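Local coordinates for nitrate transport protein (Xanthomonas axonopodis pv. citri, PDB 3KSX), which probably binds alkanesulfonates in the periplasm and hands them to an ABC-type importer, and can hold the sulfonate buffer MOPS in its pocket, at residues D87-F92 against K138-N144; K111-L116 against W188-T193. All blocks are in the same frame, centred on the assembly; numbering follows the deposited sequence.

Contact 1 of 2, residues D87-F92 against K138-N144; sequences DIPPLF and KGSSAHN
Phe92 and Gly139 make the aromatic part of this interface: the glycine CA sits over the centre of the ring, 3.5 Å from its centroid, a CH-pi contact. At the far end of the ring Phe92 CZ lies 3.9 Å from His143 CE1, the two ring planes turned 43° apart. The imidazole is held by its own segment, because Gly139 N donates in the ring plane to His143 ND1 at 2.9 Å, a nearly straight bond.

Ile88 packs by van der Waals contact. Its CG1, set beside the backbone N by chi1 of -47°, meets Asn144 CB at 3.4 Å, while CG2 has the Gly139 carbonyl oxygen as its polar neighbour. In a periplasmic binding protein two alpha/beta lobes close over the ligand, and here the helix start after strand 82-86 of one lobe packs against the helix start after strand 133-136 of the other. The second is turned to the ligand: Ser141 N donates to a MOPS oxygen, and Ser140, the N-cap, accepts from Ala142 N through OG, which also bonds to Gln137 O.

Polar contact is indirect. A water lies 2.7 Å from Asp87 OD1 and within reach of Ser141 O, with more acceptors about it than it has protons, and accepts from Asn144 ND2 at 3.1 Å, bridging a carboxylate and an amide whose planes stand 72° apart.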
ATOM      1  N   ASP A  87      -2.717   3.616   3.468  1.00 22.34           N
ATOM      2  CA  ASP A  87      -3.432   4.313   4.512  1.00 22.07           C
ATOM      3  C   ASP A  87      -4.949   4.384   4.163  1.00 21.26           C
ATOM      4  O   ASP A  87      -5.847   4.338   5.027  1.00 20.58           O
ATOM      5  CB  ASP A  87      -2.851   5.699   4.692  1.00 22.33           C
ATOM      6  CG  ASP A  87      -2.907   6.585   3.482  1.00 22.27           C
ATOM      7  OD1 ASP A  87      -2.808   6.178   2.296  1.00 21.89           O
ATOM      8  OD2 ASP A  87      -2.956   7.843   3.713  1.00 24.99           O
ATOM      9  N   ILE A  88      -5.254   4.404   2.869  1.00 20.41           N
ATOM     10  CA  ILE A  88      -6.668   4.536   2.402  1.00 20.20           C
ATOM     11  C   ILE A  88      -7.567   3.304   2.454  1.00 21.22           C
ATOM     12  O   ILE A  88      -8.797   3.460   2.808  1.00 18.65           O
ATOM     13  CB  ILE A  88      -6.758   5.209   0.964  1.00 21.19           C
ATOM     14  CG1 ILE A  88      -5.871   6.478   0.888  1.00 21.17           C
ATOM     15  CG2 ILE A  88      -8.246   5.432   0.487  1.00 22.82           C
ATOM     16  CD1 ILE A  88      -6.198   7.529   2.027  1.00 28.65           C
ATOM     17  N   PRO A  89      -7.015   2.099   2.146  1.00 19.35           N
ATOM     18  CA  PRO A  89      -7.913   0.920   2.154  1.00 20.90           C
ATOM     19  C   PRO A  89      -8.716   0.722   3.472  1.00 19.76           C
ATOM     20  O   PRO A  89      -9.961   0.531   3.414  1.00 19.59           O
ATOM     21  CB  PRO A  89      -7.003  -0.241   1.849  1.00 20.52           C
ATOM     22  CG  PRO A  89      -5.932   0.407   0.843  1.00 22.34           C
ATOM     23  CD  PRO A  89      -5.706   1.777   1.541  1.00 20.05           C
ATOM     24  N   PRO A  90      -8.060   0.841   4.642  1.00 20.69           N
ATOM     25  CA  PRO A  90      -8.823   0.660   5.854  1.00 22.18           C
ATOM     26  C   PRO A  90      -9.896   1.696   6.091  1.00 22.06           C
ATOM     27  O   PRO A  90     -10.888   1.386   6.738  1.00 25.06           O
ATOM     28  CB  PRO A  90      -7.789   0.667   6.989  1.00 21.59           C
ATOM     29  CG  PRO A  90      -6.507   1.200   6.386  1.00 21.59           C
ATOM     30  CD  PRO A  90      -6.607   0.974   4.882  1.00 20.24           C
ATOM     31  N   LEU A  91      -9.704   2.925   5.590  1.00 21.81           N
ATOM     32  CA  LEU A  91     -10.701   3.977   5.717  1.00 22.34           C
ATOM     33  C   LEU A  91     -11.932   3.557   4.909  1.00 23.14           C
ATOM     34  O   LEU A  91     -13.087   3.660   5.342  1.00 22.87           O
ATOM     35  CB  LEU A  91     -10.103   5.301   5.205  1.00 21.10           C
ATOM     36  CG  LEU A  91      -9.033   5.915   6.120  1.00 22.41           C
ATOM     37  CD1 LEU A  91      -8.398   7.189   5.469  1.00 23.19           C
ATOM     38  CD2 LEU A  91      -9.588   6.154   7.503  1.00 24.49           C
ATOM     39  N   PHE A  92     -11.678   3.058   3.708  1.00 23.59           N
ATOM     40  CA  PHE A  92     -12.833   2.606   2.913  1.00 24.05           C
ATOM     41  C   PHE A  92     -13.478   1.416   3.558  1.00 25.75           C
ATOM     42  O   PHE A  92     -14.651   1.330   3.531  1.00 25.47           O
ATOM     43  CB  PHE A  92     -12.425   2.273   1.455  1.00 25.72           C
ATOM     44  CG  PHE A  92     -12.453   3.459   0.539  1.00 26.51           C
ATOM     45  CD1 PHE A  92     -11.584   4.538   0.743  1.00 26.44           C
ATOM     46  CD2 PHE A  92     -13.315   3.511  -0.563  1.00 31.91           C
ATOM     47  CE1 PHE A  92     -11.629   5.670  -0.101  1.00 29.52           C
ATOM     48  CE2 PHE A  92     -13.326   4.666  -1.438  1.00 27.62           C
ATOM     49  CZ  PHE A  92     -12.497   5.724  -1.186  1.00 31.61           C
ATOM     50  N   LYS A 138      -9.340   2.268  -6.827  1.00 20.73           N
ATOM     51  CA  LYS A 138     -10.242   3.012  -5.928  1.00 22.38           C
ATOM     52  C   LYS A 138      -9.935   2.645  -4.469  1.00 21.17           C
ATOM     53  O   LYS A 138      -9.834   1.456  -4.141  1.00 23.04           O
ATOM     54  CB  LYS A 138     -11.696   2.617  -6.245  1.00 21.92           C
ATOM     55  CG  LYS A 138     -12.651   3.455  -5.414  1.00 24.39           C
ATOM     56  CD  LYS A 138     -14.064   2.916  -5.526  1.00 32.30           C
ATOM     57  CE  LYS A 138     -14.994   4.099  -5.588  1.00 40.67           C
ATOM     58  NZ  LYS A 138     -16.434   3.687  -5.756  1.00 46.50           N
ATOM     59  N   GLY A 139      -9.842   3.652  -3.595  1.00 22.24           N
ATOM     60  CA  GLY A 139      -9.691   3.378  -2.173  1.00 21.75           C
ATOM     61  C   GLY A 139      -8.246   2.929  -1.870  1.00 21.36           C
ATOM     62  O   GLY A 139      -7.979   2.462  -0.779  1.00 20.84           O
ATOM     63  N   SER A 140      -7.322   3.090  -2.822  1.00 22.58           N
ATOM     64  CA  SER A 140      -5.858   2.765  -2.575  1.00 21.26           C
ATOM     65  C   SER A 140      -5.057   4.009  -2.196  1.00 20.82           C
ATOM     66  O   SER A 140      -5.529   5.140  -2.266  1.00 19.87           O
ATOM     67  CB  SER A 140      -5.202   2.141  -3.831  1.00 19.56           C
ATOM     68  OG  SER A 140      -4.949   3.161  -4.818  1.00 20.45           O
ATOM     69  N   SER A 141      -3.836   3.833  -1.673  1.00 18.26           N
ATOM     70  CA  SER A 141      -2.968   5.011  -1.502  1.00 21.30           C
ATOM     71  C   SER A 141      -2.837   5.968  -2.700  1.00 21.33           C
ATOM     72  O   SER A 141      -2.667   7.165  -2.500  1.00 22.80           O
ATOM     73  CB  SER A 141      -1.529   4.577  -1.095  1.00 22.59           C
ATOM     74  OG  SER A 141      -0.892   3.815  -2.166  1.00 28.12           O
ATOM     75  N   ALA A 142      -3.005   5.468  -3.930  1.00 19.90           N
ATOM     76  CA  ALA A 142      -2.929   6.291  -5.182  1.00 20.83           C
ATOM     77  C   ALA A 142      -4.134   7.180  -5.320  1.00 21.14           C
ATOM     78  O   ALA A 142      -4.034   8.269  -5.820  1.00 21.98           O
ATOM     79  CB  ALA A 142      -2.777   5.352  -6.422  1.00 20.71           C
ATOM     80  N   HIS A 143      -5.272   6.756  -4.756  1.00 21.82           N
ATOM     81  CA  HIS A 143      -6.486   7.608  -4.729  1.00 20.83           C
ATOM     82  C   HIS A 143      -6.207   8.850  -3.884  1.00 22.61           C
ATOM     83  O   HIS A 143      -6.465   9.946  -4.336  1.00 21.38           O
ATOM     84  CB  HIS A 143      -7.625   6.811  -4.102  1.00 21.90           C
ATOM     85  CG  HIS A 143      -8.989   7.292  -4.434  1.00 21.35           C
ATOM     86  ND1 HIS A 143     -10.100   6.506  -4.235  1.00 23.91           N
ATOM     87  CD2 HIS A 143      -9.444   8.486  -4.882  1.00 22.35           C
ATOM     88  CE1 HIS A 143     -11.196   7.194  -4.559  1.00 23.60           C
ATOM     89  NE2 HIS A 143     -10.821   8.401  -4.939  1.00 21.85           N
ATOM     90  N   ASN A 144      -5.620   8.665  -2.700  1.00 19.68           N
ATOM     91  CA  ASN A 144      -5.214   9.829  -1.872  1.00 22.25           C
ATOM     92  C   ASN A 144      -4.063  10.684  -2.514  1.00 20.35           C
ATOM     93  O   ASN A 144      -4.088  11.949  -2.489  1.00 19.28           O
ATOM     94  CB  ASN A 144      -4.816   9.392  -0.441  1.00 23.03           C
ATOM     95  CG  ASN A 144      -4.353  10.567   0.398  1.00 24.42           C
ATOM     96  OD1 ASN A 144      -5.141  11.489   0.652  1.00 24.28           O
ATOM     97  ND2 ASN A 144      -3.089  10.545   0.844  1.00 24.28           N
TER
HETATM   98  O   HOH W   1      -1.632   7.811   0.553  1.00 30.56           O

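Contact 2 of 2, residues K111-L116 against W188-T193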
ATOM      1  N   LYS A 111       8.431   8.731  -2.650  1.00 23.88           N
ATOM      2  CA  LYS A 111       8.994   8.667  -3.991  1.00 26.05           C
ATOM      3  C   LYS A 111       8.426   7.509  -4.793  1.00 25.73           C
ATOM      4  O   LYS A 111       8.436   7.531  -6.047  1.00 28.54           O
ATOM      5  CB  LYS A 111      10.523   8.508  -3.867  1.00 25.83           C
ATOM      6  CG  LYS A 111      11.221   9.778  -3.381  1.00 29.23           C
ATOM      7  CD  LYS A 111      12.649   9.389  -2.905  1.00 34.75           C
ATOM      8  CE  LYS A 111      13.521  10.631  -2.780  1.00 38.80           C
ATOM      9  NZ  LYS A 111      14.438  10.675  -3.937  1.00 44.12           N
ATOM     10  N   ALA A 112       7.931   6.498  -4.087  1.00 24.95           N
ATOM     11  CA  ALA A 112       7.423   5.307  -4.686  1.00 25.56           C
ATOM     12  C   ALA A 112       5.920   5.445  -5.007  1.00 26.08           C
ATOM     13  O   ALA A 112       5.323   4.468  -5.433  1.00 27.53           O
ATOM     14  CB  ALA A 112       7.701   4.119  -3.821  1.00 27.61           C
ATOM     15  N   GLU A 113       5.277   6.593  -4.691  1.00 24.32           N
ATOM     16  CA  GLU A 113       3.858   6.809  -5.054  1.00 24.68           C
ATOM     17  C   GLU A 113       3.829   7.842  -6.161  1.00 23.63           C
ATOM     18  O   GLU A 113       4.270   8.960  -5.934  1.00 23.55           O
ATOM     19  CB  GLU A 113       2.988   7.376  -3.909  1.00 25.02           C
ATOM     20  CG  GLU A 113       3.004   6.506  -2.698  1.00 29.72           C
ATOM     21  CD  GLU A 113       1.817   5.494  -2.682  1.00 37.91           C
ATOM     22  OE1 GLU A 113       0.998   5.376  -3.657  1.00 36.04           O
ATOM     23  OE2 GLU A 113       1.693   4.869  -1.600  1.00 44.09           O
ATOM     24  N   THR A 114       3.252   7.503  -7.313  1.00 22.18           N
ATOM     25  CA  THR A 114       3.455   8.333  -8.523  1.00 22.44           C
ATOM     26  C   THR A 114       2.195   8.486  -9.397  1.00 23.32           C
ATOM     27  O   THR A 114       1.372   7.584  -9.415  1.00 25.09           O
ATOM     28  CB  THR A 114       4.594   7.743  -9.384  1.00 21.53           C
ATOM     29  OG1 THR A 114       4.162   6.519  -9.997  1.00 24.78           O
ATOM     30  CG2 THR A 114       5.819   7.418  -8.514  1.00 25.51           C
ATOM     31  N   ILE A 115       2.088   9.606 -10.126  1.00 21.43           N
ATOM     32  CA  ILE A 115       1.252   9.753 -11.262  1.00 21.76           C
ATOM     33  C   ILE A 115       2.167   9.656 -12.488  1.00 21.64           C
ATOM     34  O   ILE A 115       3.126  10.472 -12.621  1.00 18.81           O
ATOM     35  CB  ILE A 115       0.496  11.082 -11.175  1.00 22.78           C
ATOM     36  CG1 ILE A 115      -0.265  11.211  -9.815  1.00 24.37           C
ATOM     37  CG2 ILE A 115      -0.498  11.332 -12.392  1.00 22.81           C
ATOM     38  CD1 ILE A 115      -1.001  12.611  -9.736  1.00 27.67           C
ATOM     39  N   LEU A 116       1.828   8.684 -13.348  1.00 21.17           N
ATOM     40  CA  LEU A 116       2.541   8.374 -14.589  1.00 19.71           C
ATOM     41  C   LEU A 116       1.696   8.842 -15.769  1.00 20.16           C
ATOM     42  O   LEU A 116       0.448   8.790 -15.710  1.00 20.70           O
ATOM     43  CB  LEU A 116       2.838   6.874 -14.652  1.00 20.27           C
ATOM     44  CG  LEU A 116       3.627   6.169 -13.562  1.00 21.52           C
ATOM     45  CD1 LEU A 116       3.931   4.774 -13.974  1.00 20.01           C
ATOM     46  CD2 LEU A 116       4.869   6.923 -13.272  1.00 20.84           C
ATOM     47  N   TRP A 188       5.672  -0.823 -10.557  1.00 25.66           N
ATOM     48  CA  TRP A 188       5.161  -0.341 -11.858  1.00 25.91           C
ATOM     49  C   TRP A 188       5.811   0.999 -12.225  1.00 25.60           C
ATOM     50  O   TRP A 188       6.272   1.157 -13.338  1.00 23.68           O
ATOM     51  CB  TRP A 188       3.636  -0.231 -11.865  1.00 28.48           C
ATOM     52  CG  TRP A 188       2.946  -1.442 -11.247  1.00 30.62           C
ATOM     53  CD1 TRP A 188       2.623  -1.648  -9.896  1.00 31.67           C
ATOM     54  CD2 TRP A 188       2.482  -2.584 -11.941  1.00 38.09           C
ATOM     55  NE1 TRP A 188       2.014  -2.864  -9.738  1.00 40.07           N
ATOM     56  CE2 TRP A 188       1.905  -3.464 -10.972  1.00 36.97           C
ATOM     57  CE3 TRP A 188       2.512  -2.968 -13.271  1.00 37.49           C
ATOM     58  CZ2 TRP A 188       1.331  -4.695 -11.318  1.00 44.50           C
ATOM     59  CZ3 TRP A 188       1.953  -4.228 -13.627  1.00 44.02           C
ATOM     60  CH2 TRP A 188       1.369  -5.070 -12.651  1.00 45.37           C
ATOM     61  N   TYR A 189       5.892   1.958 -11.302  1.00 23.01           N
ATOM     62  CA  TYR A 189       6.649   3.182 -11.527  1.00 22.55           C
ATOM     63  C   TYR A 189       8.054   2.924 -12.111  1.00 22.83           C
ATOM     64  O   TYR A 189       8.434   3.422 -13.194  1.00 23.59           O
ATOM     65  CB  TYR A 189       6.740   3.942 -10.187  1.00 21.96           C
ATOM     66  CG  TYR A 189       7.722   5.020 -10.138  1.00 25.06           C
ATOM     67  CD1 TYR A 189       7.910   5.877 -11.236  1.00 27.32           C
ATOM     68  CD2 TYR A 189       8.428   5.273  -8.971  1.00 22.96           C
ATOM     69  CE1 TYR A 189       8.831   6.901 -11.179  1.00 27.13           C
ATOM     70  CE2 TYR A 189       9.319   6.299  -8.889  1.00 23.43           C
ATOM     71  CZ  TYR A 189       9.540   7.107 -10.006  1.00 25.32           C
ATOM     72  OH  TYR A 189      10.453   8.147  -9.930  1.00 27.59           O
ATOM     73  N   SER A 190       8.822   2.136 -11.402  1.00 23.78           N
ATOM     74  CA  SER A 190      10.234   1.960 -11.855  1.00 23.15           C
ATOM     75  C   SER A 190      10.292   1.234 -13.190  1.00 24.39           C
ATOM     76  O   SER A 190      11.100   1.612 -14.054  1.00 24.38           O
ATOM     77  CB  SER A 190      11.046   1.230 -10.790  1.00 22.74           C
ATOM     78  OG  SER A 190      11.177   2.017  -9.590  1.00 23.26           O
ATOM     79  N   ALA A 191       9.451   0.203 -13.348  1.00 24.29           N
ATOM     80  CA  ALA A 191       9.413  -0.703 -14.547  1.00 23.04           C
ATOM     81  C   ALA A 191       9.085   0.123 -15.795  1.00 23.25           C
ATOM     82  O   ALA A 191       9.828   0.069 -16.785  1.00 23.90           O
ATOM     83  CB  ALA A 191       8.350  -1.864 -14.338  1.00 24.39           C
ATOM     84  N   LEU A 192       8.010   0.918 -15.728  1.00 22.91           N
ATOM     85  CA  LEU A 192       7.517   1.667 -16.890  1.00 24.62           C
ATOM     86  C   LEU A 192       8.392   2.908 -17.220  1.00 25.12           C
ATOM     87  O   LEU A 192       8.537   3.315 -18.373  1.00 25.76           O
ATOM     88  CB  LEU A 192       6.055   2.072 -16.646  1.00 24.30           C
ATOM     89  CG  LEU A 192       4.987   1.047 -17.022  1.00 29.45           C
ATOM     90  CD1 LEU A 192       4.982  -0.158 -16.139  1.00 30.88           C
ATOM     91  CD2 LEU A 192       3.585   1.675 -16.964  1.00 29.99           C
ATOM     92  N   THR A 193       8.988   3.539 -16.220  1.00 23.84           N
ATOM     93  CA  THR A 193       9.819   4.696 -16.481  1.00 23.68           C
ATOM     94  C   THR A 193      11.158   4.151 -17.065  1.00 25.46           C
ATOM     95  O   THR A 193      11.780   4.781 -17.964  1.00 27.68           O
ATOM     96  CB  THR A 193      10.012   5.595 -15.201  1.00 23.89           C
ATOM     97  OG1 THR A 193      10.505   4.797 -14.115  1.00 24.85           O
ATOM     98  CG2 THR A 193       8.692   6.211 -14.818  1.00 24.90           C
TER
HETATM   99  O   HOH W   2       9.716   9.309  -7.432  1.00 26.55           O
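Lys111 meets Tyr189 through its backbone: the carbonyl oxygen of Lys111 comes to 3.2 Å from Tyr189 CE2, oblique to the ring. The pairing illustrates how an alpha/beta lobe is covered, with helix 188-194, which follows strand 181-185, lying across strand 113-118 of the same five-stranded mixed sheet. Locally the axes of strand 113-116 and helix 188-193 pass 9.4 Å apart at 39°. A water completes the junction at Lys111, donating to its O at 2.6 Å and hydrogen-bonding to Tyr189 OH, so that the phenol end is tied to the short 3-10 segment that leads into the strand. Ala112 approaches the same ring more loosely through its CA, and its CB is close to the bound MOPS, which places this end of the contact beside the ligand pocket.

Thr114 is the first residue of the segment whose side chain is directed at the helix. Its methyl CG2 stands over one face of the Tyr189 ring, 3.5 Å from the centroid and displaced toward the rim, in a CH-pi contact. The tyrosine swings out to meet it because its CG is anti to the backbone N (chi1 166°). The hydroxyl of Thr114 is engaged within the sheet, where OG1 bonds to Ile184 O; the rotation that permits this leaves CG2 for the ring. The ring of His270 stacks on the Tyr189 ring.

Two residues on, Leu116 spreads its branches over the helix. CD2 touches Tyr189 CD1 at 3.8 Å and also reaches the methyl of Thr193, whereas CD1 extends toward Leu192 CD2. Within the helix, Tyr189 O is gripped twice, by Thr193 N and by Thr193 OG1 at 2.7 Å, the two donors arriving from opposite faces of the carbonyl plane.

From the N terminus, the chain lays down strands 30-36, 59-65 and 82-86 of one sheet and enters helix 88-95, the first side of contact 1. It then runs through strand 100-106 and crosses into the other lobe, where 111-116 opens contact 2. Residues 138-144 return to close the first loop while the second is still open, and 188-193 closes that one later, so the two contacts cross rather than nest. Contact 1 joins the lobes; contact 2 packs a helix on the sheet of one of them. Their centres lie about 17 Å apart, yet they touch, with Ser141 OG 2.8 Å from Glu113 OE2 in a probable hydrogen bond.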